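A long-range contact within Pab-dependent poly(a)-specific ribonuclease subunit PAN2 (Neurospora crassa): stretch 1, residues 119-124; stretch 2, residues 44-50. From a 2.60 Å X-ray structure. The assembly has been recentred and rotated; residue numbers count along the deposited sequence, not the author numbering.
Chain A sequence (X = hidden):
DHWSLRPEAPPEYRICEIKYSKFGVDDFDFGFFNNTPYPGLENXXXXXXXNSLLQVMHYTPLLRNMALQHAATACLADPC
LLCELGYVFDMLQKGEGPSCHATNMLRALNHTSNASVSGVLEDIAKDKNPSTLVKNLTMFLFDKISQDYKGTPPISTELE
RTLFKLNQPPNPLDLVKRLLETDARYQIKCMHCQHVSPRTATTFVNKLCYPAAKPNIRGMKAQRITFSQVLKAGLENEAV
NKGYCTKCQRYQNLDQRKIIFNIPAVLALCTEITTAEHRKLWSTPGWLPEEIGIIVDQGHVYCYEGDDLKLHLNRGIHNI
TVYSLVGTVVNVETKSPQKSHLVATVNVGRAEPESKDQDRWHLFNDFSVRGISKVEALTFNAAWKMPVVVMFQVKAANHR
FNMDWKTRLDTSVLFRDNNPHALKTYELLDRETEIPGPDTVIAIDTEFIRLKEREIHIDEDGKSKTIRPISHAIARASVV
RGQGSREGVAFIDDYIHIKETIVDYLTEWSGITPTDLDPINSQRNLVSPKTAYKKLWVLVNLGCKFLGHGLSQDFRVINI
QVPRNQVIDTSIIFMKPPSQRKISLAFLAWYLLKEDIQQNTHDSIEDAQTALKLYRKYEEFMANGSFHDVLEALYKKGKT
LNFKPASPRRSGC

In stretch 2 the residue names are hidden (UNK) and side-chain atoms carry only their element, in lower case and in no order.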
ATOM      1  N   GLY A 119      13.834 -13.502  -2.487  1.00 54.66           N
ATOM      2  CA  GLY A 119      12.725 -14.428  -2.357  1.00 49.15           C
ATOM      3  C   GLY A 119      11.396 -13.746  -2.094  1.00 60.33           C
ATOM      4  O   GLY A 119      10.624 -14.181  -1.239  1.00 52.87           O
ATOM      5  N   VAL A 120      11.127 -12.676  -2.835  1.00 54.56           N
ATOM      6  CA  VAL A 120       9.891 -11.921  -2.666  1.00 47.89           C
ATOM      7  C   VAL A 120       9.044 -11.949  -3.935  1.00 52.30           C
ATOM      8  O   VAL A 120       7.956 -11.374  -3.981  1.00 53.92           O
ATOM      9  CB  VAL A 120      10.175 -10.458  -2.278  1.00 47.14           C
ATOM     10  CG1 VAL A 120      10.925 -10.398  -0.957  1.00 44.84           C
ATOM     11  CG2 VAL A 120      10.962  -9.761  -3.375  1.00 48.68           C
ATOM     12  N   LEU A 121       9.551 -12.620  -4.965  1.00 53.92           N
ATOM     13  CA  LEU A 121       8.826 -12.761  -6.224  1.00 47.87           C
ATOM     14  C   LEU A 121       8.411 -14.215  -6.432  1.00 48.85           C
ATOM     15  O   LEU A 121       9.258 -15.087  -6.624  1.00 52.68           O
ATOM     16  CB  LEU A 121       9.684 -12.271  -7.393  1.00 49.00           C
ATOM     17  CG  LEU A 121      10.211 -10.838  -7.278  1.00 48.50           C
ATOM     18  CD1 LEU A 121      11.114 -10.497  -8.453  1.00 49.57           C
ATOM     19  CD2 LEU A 121       9.063  -9.844  -7.173  1.00 48.73           C
ATOM     20  N   GLU A 122       7.104 -14.463  -6.405  1.00 60.71           N
ATOM     21  CA  GLU A 122       6.565 -15.822  -6.395  1.00 65.81           C
ATOM     22  C   GLU A 122       6.917 -16.641  -7.638  1.00 64.67           C
ATOM     23  O   GLU A 122       6.775 -17.864  -7.640  1.00 65.59           O
ATOM     24  CB  GLU A 122       5.043 -15.780  -6.226  1.00 60.05           C
ATOM     25  CG  GLU A 122       4.296 -15.144  -7.390  1.00 75.34           C
ATOM     26  CD  GLU A 122       2.806 -15.025  -7.131  1.00 76.84           C
ATOM     27  OE1 GLU A 122       2.358 -15.418  -6.033  1.00 71.78           O
ATOM     28  OE2 GLU A 122       2.082 -14.538  -8.025  1.00 71.53           O
ATOM     29  N   ASP A 123       7.374 -15.971  -8.692  1.00 67.43           N
ATOM     30  CA  ASP A 123       7.752 -16.657  -9.922  1.00 71.58           C
ATOM     31  C   ASP A 123       9.235 -17.011  -9.939  1.00 65.61           C
ATOM     32  O   ASP A 123       9.654 -17.934 -10.637  1.00 64.00           O
ATOM     33  CB  ASP A 123       7.408 -15.799 -11.141  1.00 75.45           C
ATOM     34  CG  ASP A 123       5.914 -15.622 -11.329  1.00 93.39           C
ATOM     35  OD1 ASP A 123       5.151 -16.511 -10.897  1.00 91.76           O
ATOM     36  OD2 ASP A 123       5.505 -14.596 -11.912  1.00112.22           O
ATOM     37  N   ILE A 124      10.024 -16.276  -9.162  1.00 69.87           N
ATOM     38  CA  ILE A 124      11.474 -16.444  -9.158  1.00 66.50           C
ATOM     39  C   ILE A 124      11.959 -17.129  -7.878  1.00 71.46           C
ATOM     40  O   ILE A 124      12.863 -17.967  -7.918  1.00 72.93           O
ATOM     41  CB  ILE A 124      12.197 -15.079  -9.325  1.00 59.14           C
ATOM     42  CG1 ILE A 124      12.136 -14.603 -10.781  1.00 64.68           C
ATOM     43  CG2 ILE A 124      13.650 -15.167  -8.886  1.00 69.89           C
ATOM     44  CD1 ILE A 124      10.839 -13.920 -11.167  1.00 83.73           C
ATOM     45  N   UNK A  44      -6.005 -11.093  -7.958  1.00 53.61           N
ATOM     46  CA  UNK A  44      -5.736 -11.620  -9.290  1.00 62.26           C
ATOM     47  C   UNK A  44      -4.481 -11.008  -9.893  1.00 61.00           C
ATOM     48  O   UNK A  44      -4.378 -10.836 -11.107  1.00 64.78           O
ATOM     49  c   UNK A  44      -6.926 -11.370 -10.206  1.00 64.95           C
ATOM     50  n   UNK A  44      -7.729  -9.480 -11.482  1.00 79.48           N
ATOM     51  c   UNK A  44      -7.290  -9.902 -10.302  1.00 77.68           C
ATOM     52  o   UNK A  44      -7.175  -9.156  -9.331  1.00 76.72           O
ATOM     53  N   UNK A  45      -3.533 -10.676  -9.028  1.00 55.46           N
ATOM     54  CA  UNK A  45      -2.308 -10.010  -9.440  1.00 50.09           C
ATOM     55  C   UNK A  45      -1.104 -10.848  -9.027  1.00 58.22           C
ATOM     56  O   UNK A  45      -1.166 -11.595  -8.051  1.00 61.52           O
ATOM     57  c   UNK A  45      -1.108  -7.780  -9.479  1.00 57.26           C
ATOM     58  c   UNK A  45      -2.214  -8.595  -8.823  1.00 53.18           C
ATOM     59  c   UNK A  45      -3.561  -7.878  -8.947  1.00 58.23           C
ATOM     60  c   UNK A  45      -3.643  -6.577  -8.183  1.00 53.29           C
ATOM     61  N   UNK A  46      -0.020 -10.745  -9.787  1.00 57.21           N
ATOM     62  CA  UNK A  46       1.226 -11.405  -9.427  1.00 59.18           C
ATOM     63  C   UNK A  46       1.714 -10.857  -8.089  1.00 55.91           C
ATOM     64  O   UNK A  46       1.640  -9.651  -7.850  1.00 49.09           O
ATOM     65  o   UNK A  46       1.799 -11.649 -11.773  1.00 80.03           O
ATOM     66  c   UNK A  46       2.305 -11.204 -10.508  1.00 67.84           C
ATOM     67  c   UNK A  46       3.562 -11.988 -10.169  1.00 65.45           C
ATOM     68  N   UNK A  47       2.191 -11.750  -7.224  1.00 58.45           N
ATOM     69  CA  UNK A  47       2.655 -11.392  -5.884  1.00 52.16           C
ATOM     70  C   UNK A  47       1.556 -10.761  -5.032  1.00 52.92           C
ATOM     71  O   UNK A  47       1.819  -9.862  -4.234  1.00 52.99           O
ATOM     72  c   UNK A  47       3.857 -10.444  -5.965  1.00 49.03           C
ATOM     73  o   UNK A  47       5.325 -12.197  -6.674  1.00 50.42           O
ATOM     74  n   UNK A  47       5.611 -10.177  -7.610  1.00 47.12           N
ATOM     75  c   UNK A  47       4.999 -11.016  -6.782  1.00 54.84           C
ATOM     76  N   UNK A  48       0.327 -11.244  -5.196  1.00 49.88           N
ATOM     77  CA  UNK A  48      -0.807 -10.726  -4.435  1.00 51.53           C
ATOM     78  C   UNK A  48      -0.821 -11.272  -3.011  1.00 46.83           C
ATOM     79  O   UNK A  48      -1.729 -10.975  -2.233  1.00 41.80           O
ATOM     80  o   UNK A  48      -2.281 -12.459  -5.293  1.00 66.98           O
ATOM     81  c   UNK A  48      -2.125 -11.059  -5.136  1.00 53.26           C
ATOM     82  N   UNK A  49       0.188 -12.070  -2.673  1.00 42.87           N
ATOM     83  CA  UNK A  49       0.355 -12.565  -1.312  1.00 43.13           C
ATOM     84  C   UNK A  49       0.621 -11.400  -0.366  1.00 40.76           C
ATOM     85  O   UNK A  49       0.427 -11.507   0.844  1.00 41.96           O
ATOM     86  c   UNK A  49       1.501 -13.579  -1.239  1.00 38.10           C
ATOM     87  c   UNK A  49       3.453 -12.845  -2.671  1.00 39.39           C
ATOM     88  c   UNK A  49       2.880 -12.970  -1.413  1.00 42.38           C
ATOM     89  o   UNK A  49       6.661 -11.298  -1.876  1.00 47.14           O
ATOM     90  c   UNK A  49       4.863 -11.966  -0.467  1.00 41.52           C
ATOM     91  c   UNK A  49       5.411 -11.852  -1.726  1.00 42.41           C
ATOM     92  c   UNK A  49       4.711 -12.289  -2.833  1.00 40.11           C
ATOM     93  c   UNK A  49       3.609 -12.525  -0.315  1.00 43.20           C
ATOM     94  N   UNK A  50       1.072 -10.290  -0.940  1.00 42.85           N
ATOM     95  CA  UNK A  50       1.446  -9.101  -0.185  1.00 38.36           C
ATOM     96  C   UNK A  50       0.251  -8.404   0.459  1.00 37.56           C
ATOM     97  O   UNK A  50       0.424  -7.582   1.358  1.00 39.42           O
ATOM     98  c   UNK A  50       2.182  -8.128  -1.091  1.00 34.49           C
TER

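Position 44 carries four side-chain atoms, two carbons with the second bearing one oxygen and one nitrogen: a short amide, out of reach of stretch 1. This is Asn44, whose ND2 is hydrogen-bonded elsewhere in the structure.

Position 45 has four carbons, forked at the first, with one arm two carbons long. That is the beta-branched pattern of Ile45. Its CB points away from stretch 1, and it opens a type II turn that runs through position 48.

At position 46 a single carbon carries one oxygen and one carbon, a small branched hydroxyl side chain. The branch carbon lies 3.6 Å from OE2 of Glu122 and 3.7 Å from OD2 of Asp123, packing beside two acidic groups rather than bonding to them: Thr46.

Position 47 again shows two carbons, the second bearing one oxygen and one nitrogen. The oxygen sits 2.9 Å from the backbone N of Glu122, and the nitrogen lies 3.5 Å from CD2 of Leu121. An acceptor and a donor on one short side chain identify Asn47. Its phi/psi of 61/36 is a left-handed conformation, which asparagine tolerates better than most residues, and it occupies the third place of the turn.

Position 48 has one carbon, then one oxygen: Ser48. Its CB points away from stretch 1, while its backbone N closes the turn with a weak hydrogen bond of 3.2 Å to O of Ile45.

Position 49 shows one carbon followed by a six-carbon ring bearing an oxygen. Its CB points toward stretch 1, and the ring oxygen lies 2.5 Å from the backbone O of Val120, a very short hydrogen bond that it donates; that carbonyl oxygen lies at the ring edge, near its plane. This is Tyr49.

Position 50 has one side-chain carbon and makes no contact: Ala50, buried.

The contact rests on a reciprocal pair between Asn47 and Glu122. Backbone N of Asn47 donates to OE2 of Glu122 at 2.9 Å, and backbone N of Glu122 donates to OD1 of Asn47, also at 2.9 Å; both are nearly straight, at 173° and 170°. Each residue thus offers a backbone donor and a side-chain acceptor to the other, with their CA atoms 5.9 Å apart. Tyr49 OH adds a third bond, to O of Val120, two residues before Glu122. For a designer, with only 295 Å² buried, two loops are joined by side chains that read backbone polar groups, and the turn presents Asn47 for the exchange.

Stretch 2 44-50: NITNSYA
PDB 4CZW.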